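PDB 1WDU: TRAS1 ORF2p from Bombyx mori, which provides, through this N-terminal endonuclease domain, the DNA-cutting step with which a telomere-specific non-LTR retrotransposon probably opens its target site. Local coordinates for residues N156-W161 with E166-G171; S132-I137 with M175-E180; T34-I39 with L229-H234. The protein carries 1 engineered substitution. One frame throughout, in Å; residues are numbered along the deposited sequence.

In the fold
Contacts 1 and 2 share helix 169-181: contact 1 joins its N-terminal start to the loop after strand 149-154, and contact 2 packs a later turn against helix 131-142. They touch where M175 meets S159 and W161. Contact 2 is buried and mostly nonpolar, a threonine hydroxyl lying against a leucine, with no hydrogen bond across it. Contact 1, only partly buried, is rich in polar bonds between backbone and carboxylates. Contact 3, also partly buried, lies across the chain's centre from contact 2, their centres about 28 Å apart, and ties helix 31-44 to the loop 229-234 through one carboxylate-hydroxyl bond. Phosphate relates it to contact 1, since H234 binds the ion and N156 lies near it.

Contact 1 (N156-W161 with E166-G171); sequences NAKSTW and EDDARG
K158 meets D168 through both backbone and side chain, and it has more surface buried here than any other residue of the two segments. Its N-H reaches D168 OD1 at 3.0 Å, on the syn side but 33° out of the carboxylate plane, while D168 N returns a bond to K158 O of the same 3.0 Å from above the carbonyl plane. D168 is also the N-cap of helix 169-181: D168 OD1 takes G171 N at 2.7 Å, nearly along the C-O axis. The side chains of K158 and D168 cross at about a right angle. With CG anti to the carbonyl carbon (chi1 -52°), K158 lays CG 3.1 Å from D168 OD2 before its extended chain carries the ammonium off to a weak bond with Y203. E166 contributes mainly backbone, its O lying 3.4 Å from K158 CB. R170 bends at chi3 (71°), which brings NE to N156 O at 2.6 Å with the acceptor in the guanidinium plane; its other two nitrogens bond K128 O and A155 O. At the other end of the contact, D167 OD1 receives T160 N at 2.6 Å and also T160 OG1, the latter on its syn lone pair. Two carboxylate oxygens thus each accept two donors, which would probably favour their ionised form, and together with the arginine they fix the loop after strand 149-154 onto the helix start.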
ATOM      1  N   ASN A 156       4.995  -7.503   6.955  1.00 26.71           N
ATOM      2  CA  ASN A 156       5.171  -8.596   7.907  1.00 27.17           C
ATOM      3  C   ASN A 156       6.535  -8.399   8.571  1.00 27.48           C
ATOM      4  O   ASN A 156       7.352  -9.315   8.626  1.00 26.25           O
ATOM      5  CB  ASN A 156       5.140  -9.956   7.200  1.00 27.59           C
ATOM      6  CG  ASN A 156       3.734 -10.467   6.974  1.00 28.60           C
ATOM      7  OD1 ASN A 156       3.290 -10.618   5.834  1.00 30.11           O
ATOM      8  ND2 ASN A 156       3.023 -10.736   8.061  1.00 27.96           N
ATOM      9  N   ALA A 157       6.781  -7.181   9.039  1.00 29.05           N
ATOM     10  CA  ALA A 157       8.044  -6.824   9.684  1.00 31.21           C
ATOM     11  C   ALA A 157       7.717  -5.804  10.760  1.00 31.91           C
ATOM     12  O   ALA A 157       6.867  -4.929  10.568  1.00 31.19           O
ATOM     13  CB  ALA A 157       9.024  -6.221   8.663  1.00 31.47           C
ATOM     14  N   LYS A 158       8.406  -5.901  11.885  1.00 33.17           N
ATOM     15  CA  LYS A 158       8.134  -5.011  12.999  1.00 33.18           C
ATOM     16  C   LYS A 158       9.198  -3.974  13.232  1.00 32.65           C
ATOM     17  O   LYS A 158      10.389  -4.261  13.154  1.00 34.40           O
ATOM     18  CB  LYS A 158       7.946  -5.833  14.279  1.00 34.67           C
ATOM     19  CG  LYS A 158       6.932  -6.955  14.145  1.00 36.29           C
ATOM     20  CD  LYS A 158       6.631  -7.618  15.481  1.00 39.56           C
ATOM     21  CE  LYS A 158       5.493  -8.625  15.342  1.00 41.50           C
ATOM     22  NZ  LYS A 158       4.962  -9.063  16.673  1.00 47.42           N
ATOM     23  N   SER A 159       8.755  -2.761  13.532  1.00 32.23           N
ATOM     24  CA  SER A 159       9.657  -1.668  13.825  1.00 32.70           C
ATOM     25  C   SER A 159       8.929  -0.564  14.572  1.00 34.93           C
ATOM     26  O   SER A 159       7.814  -0.168  14.200  1.00 36.96           O
ATOM     27  CB  SER A 159      10.255  -1.095  12.552  1.00 30.91           C
ATOM     28  OG  SER A 159      11.030   0.043  12.869  1.00 31.28           O
ATOM     29  N   THR A 160       9.556  -0.068  15.632  1.00 34.48           N
ATOM     30  CA  THR A 160       8.950   0.999  16.406  1.00 33.95           C
ATOM     31  C   THR A 160       8.820   2.248  15.548  1.00 32.95           C
ATOM     32  O   THR A 160       8.076   3.159  15.892  1.00 35.23           O
ATOM     33  CB  THR A 160       9.766   1.318  17.691  1.00 33.42           C
ATOM     34  OG1 THR A 160      11.120   1.640  17.349  1.00 32.28           O
ATOM     35  CG2 THR A 160       9.760   0.123  18.622  1.00 33.73           C
ATOM     36  N   TRP A 161       9.542   2.297  14.432  1.00 32.16           N
ATOM     37  CA  TRP A 161       9.445   3.457  13.549  1.00 32.46           C
ATOM     38  C   TRP A 161       8.050   3.565  12.922  1.00 32.30           C
ATOM     39  O   TRP A 161       7.666   4.622  12.436  1.00 30.98           O
ATOM     40  CB  TRP A 161      10.515   3.413  12.460  1.00 31.26           C
ATOM     41  CG  TRP A 161      11.854   3.788  12.978  1.00 31.69           C
ATOM     42  CD1 TRP A 161      12.903   2.949  13.248  1.00 29.40           C
ATOM     43  CD2 TRP A 161      12.285   5.103  13.341  1.00 30.64           C
ATOM     44  NE1 TRP A 161      13.957   3.665  13.757  1.00 29.82           N
ATOM     45  CE2 TRP A 161      13.605   4.990  13.825  1.00 31.23           C
ATOM     46  CE3 TRP A 161      11.682   6.370  13.307  1.00 32.71           C
ATOM     47  CZ2 TRP A 161      14.336   6.097  14.273  1.00 31.36           C
ATOM     48  CZ3 TRP A 161      12.407   7.471  13.752  1.00 33.80           C
ATOM     49  CH2 TRP A 161      13.722   7.325  14.229  1.00 32.90           C
ATOM     50  N   GLU A 166       8.093  -3.734  18.889  1.00 41.01           N
ATOM     51  CA  GLU A 166       9.550  -3.767  18.900  1.00 40.56           C
ATOM     52  C   GLU A 166      10.151  -3.739  17.496  1.00 39.63           C
ATOM     53  O   GLU A 166       9.430  -3.750  16.488  1.00 38.91           O
ATOM     54  CB  GLU A 166      10.027  -5.035  19.605  1.00 41.69           C
ATOM     55  CG  GLU A 166       9.559  -6.313  18.935  1.00 45.24           C
ATOM     56  CD  GLU A 166      10.121  -7.556  19.600  1.00 49.75           C
ATOM     57  OE1 GLU A 166      11.344  -7.805  19.475  1.00 51.85           O
ATOM     58  OE2 GLU A 166       9.342  -8.281  20.256  1.00 51.31           O
ATOM     59  N   ASP A 167      11.481  -3.705  17.443  1.00 36.72           N
ATOM     60  CA  ASP A 167      12.196  -3.709  16.172  1.00 36.05           C
ATOM     61  C   ASP A 167      12.730  -5.107  15.922  1.00 34.50           C
ATOM     62  O   ASP A 167      13.698  -5.498  16.561  1.00 34.38           O
ATOM     63  CB  ASP A 167      13.403  -2.763  16.193  1.00 34.75           C
ATOM     64  CG  ASP A 167      13.041  -1.351  16.576  1.00 35.03           C
ATOM     65  OD1 ASP A 167      11.957  -0.867  16.175  1.00 34.21           O
ATOM     66  OD2 ASP A 167      13.861  -0.721  17.272  1.00 34.19           O
ATOM     67  N   ASP A 168      12.121  -5.872  15.020  1.00 33.11           N
ATOM     68  CA  ASP A 168      12.675  -7.192  14.753  1.00 33.11           C
ATOM     69  C   ASP A 168      13.668  -7.072  13.602  1.00 33.82           C
ATOM     70  O   ASP A 168      13.829  -5.985  13.030  1.00 34.77           O
ATOM     71  CB  ASP A 168      11.594  -8.244  14.449  1.00 31.57           C
ATOM     72  CG  ASP A 168      10.696  -7.869  13.291  1.00 29.24           C
ATOM     73  OD1 ASP A 168      11.127  -7.135  12.378  1.00 31.49           O
ATOM     74  OD2 ASP A 168       9.548  -8.340  13.289  1.00 29.92           O
ATOM     75  N   ALA A 169      14.333  -8.179  13.271  1.00 33.07           N
ATOM     76  CA  ALA A 169      15.343  -8.183  12.222  1.00 31.11           C
ATOM     77  C   ALA A 169      14.798  -7.802  10.843  1.00 30.95           C
ATOM     78  O   ALA A 169      15.495  -7.171  10.041  1.00 30.67           O
ATOM     79  CB  ALA A 169      16.020  -9.537  12.179  1.00 33.51           C
ATOM     80  N   ARG A 170      13.556  -8.182  10.563  1.00 30.19           N
ATOM     81  CA  ARG A 170      12.942  -7.830   9.283  1.00 28.68           C
ATOM     82  C   ARG A 170      12.710  -6.310   9.229  1.00 28.74           C
ATOM     83  O   ARG A 170      13.018  -5.658   8.225  1.00 27.25           O
ATOM     84  CB  ARG A 170      11.630  -8.598   9.098  1.00 27.02           C
ATOM     85  CG  ARG A 170      11.840 -10.048   8.643  1.00 29.61           C
ATOM     86  CD  ARG A 170      10.558 -10.885   8.742  1.00 29.05           C
ATOM     87  NE  ARG A 170       9.525 -10.540   7.760  1.00 27.47           N
ATOM     88  CZ  ARG A 170       9.501 -10.943   6.491  1.00 26.84           C
ATOM     89  NH1 ARG A 170      10.462 -11.716   6.002  1.00 30.66           N
ATOM     90  NH2 ARG A 170       8.493 -10.586   5.708  1.00 26.12           N
ATOM     91  N   GLY A 171      12.191  -5.749  10.324  1.00 27.62           N
ATOM     92  CA  GLY A 171      11.951  -4.315  10.382  1.00 27.89           C
ATOM     93  C   GLY A 171      13.243  -3.560  10.142  1.00 29.67           C
ATOM     94  O   GLY A 171      13.263  -2.557   9.414  1.00 29.35           O
TER

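Contact 2 (S132-I137 with M175-E180); sequences SYLEQI and MGTLGE
L134 and T177 point at each other from neighbouring helices, their side chains crossing obliquely. The hydroxyl of T177 leads: T177 OG1 lies 3.3 Å from L134 CD1 and 3.6 Å from L134 CD2, so that it rests against the whole branched end of the leucine. Its torsion explains this approach, for with OG1 beside the backbone N and anti to the carbonyl carbon (chi1 -63°) the oxygen faces L134 while still bonding Q173 O one turn back in its own helix. That internal bond satisfies a polar atom otherwise set among aliphatic carbons. The methyl of T177 lies beside the helix backbone instead, its CG2 4.1 Å from L134 O, and it meets I137 more loosely, at 4.5 Å between T177 CG2 and I137 CG2. L134 also touches Q173 and L174, I137 touches L181, and a salt bridge from E180 to K138 lies alongside. Small, buried and wholly without hydrogen bonds across it, the contact joins two helices of one layer. Helix 131-142 is the crossover between the parallel strands 116-123 and 149-154, a beta-alpha-beta unit, and its pairing with helix 169-181 belongs to an outer helical layer of the four-layered alpha/beta sandwich.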
ATOM      1  N   SER A 132      14.944 -10.381  -1.220  1.00 33.50           N
ATOM      2  CA  SER A 132      14.538 -10.194  -2.616  1.00 35.72           C
ATOM      3  C   SER A 132      13.494  -9.095  -2.778  1.00 34.90           C
ATOM      4  O   SER A 132      13.465  -8.405  -3.799  1.00 37.01           O
ATOM      5  CB  SER A 132      14.018 -11.504  -3.221  1.00 36.42           C
ATOM      6  OG  SER A 132      12.891 -11.998  -2.520  1.00 42.31           O
ATOM      7  N   TYR A 133      12.644  -8.925  -1.772  1.00 33.84           N
ATOM      8  CA  TYR A 133      11.616  -7.891  -1.829  1.00 33.56           C
ATOM      9  C   TYR A 133      12.245  -6.502  -1.654  1.00 34.15           C
ATOM     10  O   TYR A 133      11.758  -5.516  -2.212  1.00 35.12           O
ATOM     11  CB  TYR A 133      10.567  -8.138  -0.745  1.00 32.16           C
ATOM     12  CG  TYR A 133       9.878  -9.478  -0.866  1.00 32.89           C
ATOM     13  CD1 TYR A 133       9.459 -10.174   0.270  1.00 33.21           C
ATOM     14  CD2 TYR A 133       9.640 -10.054  -2.117  1.00 33.58           C
ATOM     15  CE1 TYR A 133       8.823 -11.410   0.166  1.00 32.97           C
ATOM     16  CE2 TYR A 133       9.003 -11.294  -2.229  1.00 33.80           C
ATOM     17  CZ  TYR A 133       8.599 -11.962  -1.083  1.00 33.03           C
ATOM     18  OH  TYR A 133       7.970 -13.180  -1.188  1.00 37.58           O
ATOM     19  N   LEU A 134      13.324  -6.421  -0.878  1.00 33.61           N
ATOM     20  CA  LEU A 134      13.991  -5.140  -0.674  1.00 34.01           C
ATOM     21  C   LEU A 134      14.661  -4.714  -1.984  1.00 33.60           C
ATOM     22  O   LEU A 134      14.718  -3.519  -2.307  1.00 30.93           O
ATOM     23  CB  LEU A 134      15.018  -5.238   0.459  1.00 33.27           C
ATOM     24  CG  LEU A 134      14.457  -5.514   1.861  1.00 34.73           C
ATOM     25  CD1 LEU A 134      15.594  -5.523   2.877  1.00 32.45           C
ATOM     26  CD2 LEU A 134      13.439  -4.444   2.233  1.00 34.92           C
ATOM     27  N   GLU A 135      15.150  -5.699  -2.738  1.00 34.44           N
ATOM     28  CA  GLU A 135      15.791  -5.444  -4.033  1.00 37.85           C
ATOM     29  C   GLU A 135      14.735  -4.900  -4.992  1.00 36.79           C
ATOM     30  O   GLU A 135      14.998  -3.982  -5.774  1.00 38.03           O
ATOM     31  CB  GLU A 135      16.380  -6.731  -4.631  1.00 41.43           C
ATOM     32  CG  GLU A 135      17.431  -7.436  -3.782  1.00 47.69           C
ATOM     33  CD  GLU A 135      17.870  -8.767  -4.390  1.00 53.40           C
ATOM     34  OE1 GLU A 135      16.988  -9.566  -4.798  1.00 55.10           O
ATOM     35  OE2 GLU A 135      19.096  -9.020  -4.452  1.00 55.55           O
ATOM     36  N   GLN A 136      13.536  -5.471  -4.938  1.00 36.21           N
ATOM     37  CA  GLN A 136      12.454  -5.006  -5.803  1.00 36.69           C
ATOM     38  C   GLN A 136      12.132  -3.553  -5.470  1.00 35.89           C
ATOM     39  O   GLN A 136      11.820  -2.765  -6.364  1.00 36.22           O
ATOM     40  CB  GLN A 136      11.206  -5.870  -5.631  1.00 37.18           C
ATOM     41  CG  GLN A 136      11.274  -7.223  -6.315  1.00 38.95           C
ATOM     42  CD  GLN A 136      10.079  -8.101  -5.966  1.00 42.93           C
ATOM     43  OE1 GLN A 136       8.925  -7.675  -6.056  1.00 44.92           O
ATOM     44  NE2 GLN A 136      10.353  -9.331  -5.561  1.00 43.73           N
ATOM     45  N   ILE A 137      12.211  -3.197  -4.187  1.00 35.45           N
ATOM     46  CA  ILE A 137      11.940  -1.821  -3.777  1.00 35.30           C
ATOM     47  C   ILE A 137      13.001  -0.927  -4.394  1.00 35.47           C
ATOM     48  O   ILE A 137      12.690   0.134  -4.926  1.00 36.53           O
ATOM     49  CB  ILE A 137      11.963  -1.648  -2.229  1.00 35.58           C
ATOM     50  CG1 ILE A 137      10.857  -2.502  -1.596  1.00 34.32           C
ATOM     51  CG2 ILE A 137      11.802  -0.164  -1.847  1.00 30.29           C
ATOM     52  CD1 ILE A 137       9.487  -2.262  -2.175  1.00 34.86           C
ATOM     53  N   MET A 175      14.007  -0.921   7.304  1.00 32.64           N
ATOM     54  CA  MET A 175      14.426   0.430   7.684  1.00 32.95           C
ATOM     55  C   MET A 175      15.749   0.791   7.010  1.00 33.88           C
ATOM     56  O   MET A 175      15.936   1.921   6.551  1.00 32.92           O
ATOM     57  CB  MET A 175      14.593   0.546   9.206  1.00 34.83           C
ATOM     58  CG  MET A 175      13.307   0.836   9.982  1.00 34.48           C
ATOM     59  SD  MET A 175      12.402   2.281   9.338  1.00 41.11           S
ATOM     60  CE  MET A 175      13.423   3.648   9.929  1.00 32.63           C
ATOM     61  N   GLY A 176      16.669  -0.173   6.964  1.00 34.81           N
ATOM     62  CA  GLY A 176      17.963   0.062   6.348  1.00 34.18           C
ATOM     63  C   GLY A 176      17.778   0.432   4.891  1.00 35.66           C
ATOM     64  O   GLY A 176      18.388   1.379   4.386  1.00 36.32           O
ATOM     65  N   THR A 177      16.924  -0.326   4.212  1.00 35.17           N
ATOM     66  CA  THR A 177      16.633  -0.066   2.813  1.00 33.59           C
ATOM     67  C   THR A 177      15.986   1.311   2.679  1.00 33.93           C
ATOM     68  O   THR A 177      16.344   2.087   1.792  1.00 33.61           O
ATOM     69  CB  THR A 177      15.704  -1.153   2.249  1.00 33.77           C
ATOM     70  OG1 THR A 177      16.382  -2.414   2.307  1.00 32.70           O
ATOM     71  CG2 THR A 177      15.319  -0.854   0.813  1.00 33.46           C
ATOM     72  N   LEU A 178      15.040   1.628   3.556  1.00 33.86           N
ATOM     73  CA  LEU A 178      14.401   2.939   3.480  1.00 36.13           C
ATOM     74  C   LEU A 178      15.449   4.038   3.582  1.00 36.51           C
ATOM     75  O   LEU A 178      15.424   5.002   2.816  1.00 35.30           O
ATOM     76  CB  LEU A 178      13.369   3.108   4.591  1.00 35.86           C
ATOM     77  CG  LEU A 178      11.942   2.646   4.286  1.00 38.92           C
ATOM     78  CD1 LEU A 178      11.942   1.350   3.483  1.00 38.02           C
ATOM     79  CD2 LEU A 178      11.198   2.490   5.607  1.00 37.32           C
ATOM     80  N   GLY A 179      16.375   3.876   4.529  1.00 38.08           N
ATOM     81  CA  GLY A 179      17.432   4.855   4.728  1.00 38.92           C
ATOM     82  C   GLY A 179      18.278   5.111   3.491  1.00 40.40           C
ATOM     83  O   GLY A 179      18.613   6.253   3.187  1.00 40.36           O
ATOM     84  N   GLU A 180      18.625   4.049   2.774  1.00 41.84           N
ATOM     85  CA  GLU A 180      19.427   4.172   1.565  1.00 44.85           C
ATOM     86  C   GLU A 180      18.680   4.883   0.443  1.00 45.56           C
ATOM     87  O   GLU A 180      19.286   5.581  -0.379  1.00 46.21           O
ATOM     88  CB  GLU A 180      19.844   2.786   1.071  1.00 47.33           C
ATOM     89  CG  GLU A 180      20.967   2.139   1.854  1.00 51.45           C
ATOM     90  CD  GLU A 180      21.029   0.638   1.626  1.00 55.00           C
ATOM     91  OE1 GLU A 180      20.839   0.199   0.467  1.00 55.05           O
ATOM     92  OE2 GLU A 180      21.270  -0.098   2.609  1.00 56.14           O
TER

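Contact 3 (T34-I39 with L229-H234); sequences TAELAI and LVSSDH. With PO4 (phosphate ion), chain C.
E36 reaches S231 because its CG stands anti to the carbonyl carbon (chi1 -69°) and the chain is extended from there, while S231 turns its OG between its own backbone N and carbonyl carbon (chi1 69°) to face the carboxylate. S231 OG donates to E36 OE1 at 2.7 Å, meeting it on the syn side and 20° out of the carboxylate plane. The second oxygen lies alongside the loop: E36 OE2 is 3.4 Å from V230 C and also 3.4 Å from S231 CB. Nearer the helix, E36 CB approaches L229 O at 4.3 Å and V230 CG1 at 4.5 Å, so the stem of the glutamate lies loosely against the backbone and valine of the loop while its head holds the serine. With an alanine here, S231 OG would probably lose its acceptor and be set free to turn, and a gap would be likely to open beside V230. L229 carries the packing along helix 31-44, against E40 and R44, and S231 O is bonded by K30 NZ.

Beyond this anchor the loop runs on to H234, whose NE2 donates to phosphate O2 at 2.8 Å, the oxygen lying at the ring edge in the ring plane. Y123 OH also bonds the ion. The imidazole also meets F194 edge-to-face, and its ND1 has weak bonds with T193 O and D208 OD1. A serine-aspartate-histidine loop before the last strand, with an aspartate behind the histidine, is consistent with the active site of DNase I-like endonucleases, and the phosphate, probably from the crystallisation liquor, may mark where a DNA phosphate would sit.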
ATOM      1  N   THR A  34     -13.478  -7.751   0.623  1.00 42.29           N
ATOM      2  CA  THR A  34     -13.392  -6.952  -0.595  1.00 43.75           C
ATOM      3  C   THR A  34     -14.710  -6.230  -0.863  1.00 42.67           C
ATOM      4  O   THR A  34     -14.740  -5.215  -1.557  1.00 42.88           O
ATOM      5  CB  THR A  34     -12.992  -7.802  -1.834  1.00 44.13           C
ATOM      6  OG1 THR A  34     -14.153  -8.088  -2.617  1.00 47.49           O
ATOM      7  CG2 THR A  34     -12.311  -9.101  -1.405  1.00 42.94           C
ATOM      8  N   ALA A  35     -15.798  -6.753  -0.303  1.00 42.04           N
ATOM      9  CA  ALA A  35     -17.105  -6.125  -0.450  1.00 39.73           C
ATOM     10  C   ALA A  35     -17.064  -4.888   0.449  1.00 39.20           C
ATOM     11  O   ALA A  35     -17.455  -3.790   0.049  1.00 35.79           O
ATOM     12  CB  ALA A  35     -18.200  -7.079   0.008  1.00 38.92           C
ATOM     13  N   GLU A  36     -16.564  -5.083   1.668  1.00 39.06           N
ATOM     14  CA  GLU A  36     -16.442  -3.998   2.635  1.00 39.24           C
ATOM     15  C   GLU A  36     -15.550  -2.908   2.059  1.00 37.72           C
ATOM     16  O   GLU A  36     -15.849  -1.721   2.183  1.00 34.99           O
ATOM     17  CB  GLU A  36     -15.832  -4.511   3.937  1.00 42.04           C
ATOM     18  CG  GLU A  36     -16.717  -5.447   4.729  1.00 48.43           C
ATOM     19  CD  GLU A  36     -15.956  -6.129   5.855  1.00 54.21           C
ATOM     20  OE1 GLU A  36     -15.336  -7.190   5.597  1.00 57.47           O
ATOM     21  OE2 GLU A  36     -15.964  -5.596   6.990  1.00 55.23           O
ATOM     22  N   LEU A  37     -14.447  -3.318   1.437  1.00 36.66           N
ATOM     23  CA  LEU A  37     -13.513  -2.372   0.836  1.00 35.56           C
ATOM     24  C   LEU A  37     -14.261  -1.508  -0.191  1.00 33.05           C
ATOM     25  O   LEU A  37     -14.149  -0.281  -0.172  1.00 32.24           O
ATOM     26  CB  LEU A  37     -12.348  -3.135   0.190  1.00 37.57           C
ATOM     27  CG  LEU A  37     -11.039  -2.421  -0.169  1.00 38.14           C
ATOM     28  CD1 LEU A  37     -11.129  -1.838  -1.558  1.00 38.40           C
ATOM     29  CD2 LEU A  37     -10.721  -1.351   0.879  1.00 37.53           C
ATOM     30  N   ALA A  38     -15.034  -2.149  -1.067  1.00 30.31           N
ATOM     31  CA  ALA A  38     -15.828  -1.432  -2.076  1.00 31.27           C
ATOM     32  C   ALA A  38     -16.775  -0.424  -1.414  1.00 30.86           C
ATOM     33  O   ALA A  38     -16.874   0.727  -1.842  1.00 30.42           O
ATOM     34  CB  ALA A  38     -16.641  -2.421  -2.913  1.00 29.20           C
ATOM     35  N   ILE A  39     -17.454  -0.865  -0.358  1.00 31.73           N
ATOM     36  CA  ILE A  39     -18.390  -0.023   0.378  1.00 31.13           C
ATOM     37  C   ILE A  39     -17.724   1.195   0.998  1.00 32.51           C
ATOM     38  O   ILE A  39     -18.270   2.300   0.947  1.00 33.00           O
ATOM     39  CB  ILE A  39     -19.125  -0.852   1.476  1.00 32.33           C
ATOM     40  CG1 ILE A  39     -20.122  -1.810   0.808  1.00 29.03           C
ATOM     41  CG2 ILE A  39     -19.848   0.074   2.461  1.00 28.43           C
ATOM     42  CD1 ILE A  39     -20.767  -2.767   1.766  1.00 34.53           C
ATOM     43  N   LEU A 229     -11.776  -0.757   8.863  1.00 88.45           N
ATOM     44  CA  LEU A 229     -12.122  -0.437   7.478  1.00 87.31           C
ATOM     45  C   LEU A 229     -12.514  -1.749   6.805  1.00 86.93           C
ATOM     46  O   LEU A 229     -13.014  -1.766   5.678  1.00 87.23           O
ATOM     47  CB  LEU A 229     -10.921   0.176   6.746  1.00 87.04           C
ATOM     48  CG  LEU A 229     -11.099   0.642   5.292  1.00 86.65           C
ATOM     49  CD1 LEU A 229     -11.999   1.868   5.241  1.00 86.43           C
ATOM     50  CD2 LEU A 229      -9.743   0.970   4.689  1.00 85.81           C
ATOM     51  N   VAL A 230     -12.276  -2.847   7.518  1.00 85.96           N
ATOM     52  CA  VAL A 230     -12.586  -4.187   7.035  1.00 84.77           C
ATOM     53  C   VAL A 230     -12.774  -5.159   8.203  1.00 83.93           C
ATOM     54  O   VAL A 230     -12.914  -4.750   9.359  1.00 83.79           O
ATOM     55  CB  VAL A 230     -11.458  -4.727   6.112  1.00 84.94           C
ATOM     56  CG1 VAL A 230     -11.454  -3.975   4.787  1.00 84.27           C
ATOM     57  CG2 VAL A 230     -10.110  -4.582   6.798  1.00 84.10           C
ATOM     58  N   SER A 231     -12.781  -6.449   7.885  1.00 82.83           N
ATOM     59  CA  SER A 231     -12.946  -7.499   8.884  1.00 81.19           C
ATOM     60  C   SER A 231     -12.184  -8.739   8.419  1.00 79.71           C
ATOM     61  O   SER A 231     -12.785  -9.718   7.968  1.00 79.26           O
ATOM     62  CB  SER A 231     -14.426  -7.845   9.052  1.00 81.26           C
ATOM     63  OG  SER A 231     -14.930  -8.487   7.891  1.00 82.02           O
ATOM     64  N   SER A 232     -10.861  -8.685   8.524  1.00 77.32           N
ATOM     65  CA  SER A 232     -10.015  -9.798   8.115  1.00 74.54           C
ATOM     66  C   SER A 232      -8.707  -9.764   8.897  1.00 73.17           C
ATOM     67  O   SER A 232      -7.621  -9.831   8.316  1.00 74.87           O
ATOM     68  CB  SER A 232      -9.724  -9.724   6.607  1.00 73.77           C
ATOM     69  OG  SER A 232      -8.901  -8.615   6.284  1.00 71.22           O
ATOM     70  N   ASP A 233      -8.820  -9.651  10.217  1.00 70.23           N
ATOM     71  CA  ASP A 233      -7.655  -9.603  11.099  1.00 67.23           C
ATOM     72  C   ASP A 233      -6.780  -8.381  10.852  1.00 64.56           C
ATOM     73  O   ASP A 233      -5.996  -7.990  11.716  1.00 65.27           O
ATOM     74  CB  ASP A 233      -6.808 -10.870  10.944  1.00 67.46           C
ATOM     75  CG  ASP A 233      -7.464 -12.091  11.556  1.00 67.69           C
ATOM     76  OD1 ASP A 233      -6.837 -13.172  11.523  1.00 67.74           O
ATOM     77  OD2 ASP A 233      -8.600 -11.969  12.069  1.00 67.42           O
ATOM     78  N   HIS A 234      -6.908  -7.790   9.669  1.00 60.72           N
ATOM     79  CA  HIS A 234      -6.135  -6.611   9.311  1.00 56.33           C
ATOM     80  C   HIS A 234      -7.037  -5.389   9.299  1.00 53.62           C
ATOM     81  O   HIS A 234      -8.179  -5.460   8.852  1.00 52.06           O
ATOM     82  CB  HIS A 234      -5.501  -6.786   7.924  1.00 55.45           C
ATOM     83  CG  HIS A 234      -4.214  -7.551   7.936  1.00 54.47           C
ATOM     84  ND1 HIS A 234      -3.031  -7.007   8.390  1.00 55.09           N
ATOM     85  CD2 HIS A 234      -3.923  -8.817   7.553  1.00 54.46           C
ATOM     86  CE1 HIS A 234      -2.067  -7.904   8.285  1.00 54.25           C
ATOM     87  NE2 HIS A 234      -2.582  -9.011   7.780  1.00 53.21           N
TER
HETATM   88  P   PO4 C 249      -1.038 -12.303   6.189  1.00 76.15           P
HETATM   89  O1  PO4 C 249      -0.658 -13.802   6.463  1.00 75.93           O
HETATM   90  O2  PO4 C 249      -1.871 -11.680   7.288  1.00 75.78           O
HETATM   91  O3  PO4 C 249       0.197 -11.499   5.753  1.00 75.48           O
HETATM   92  O4  PO4 C 249      -1.929 -12.364   4.934  1.00 75.70           O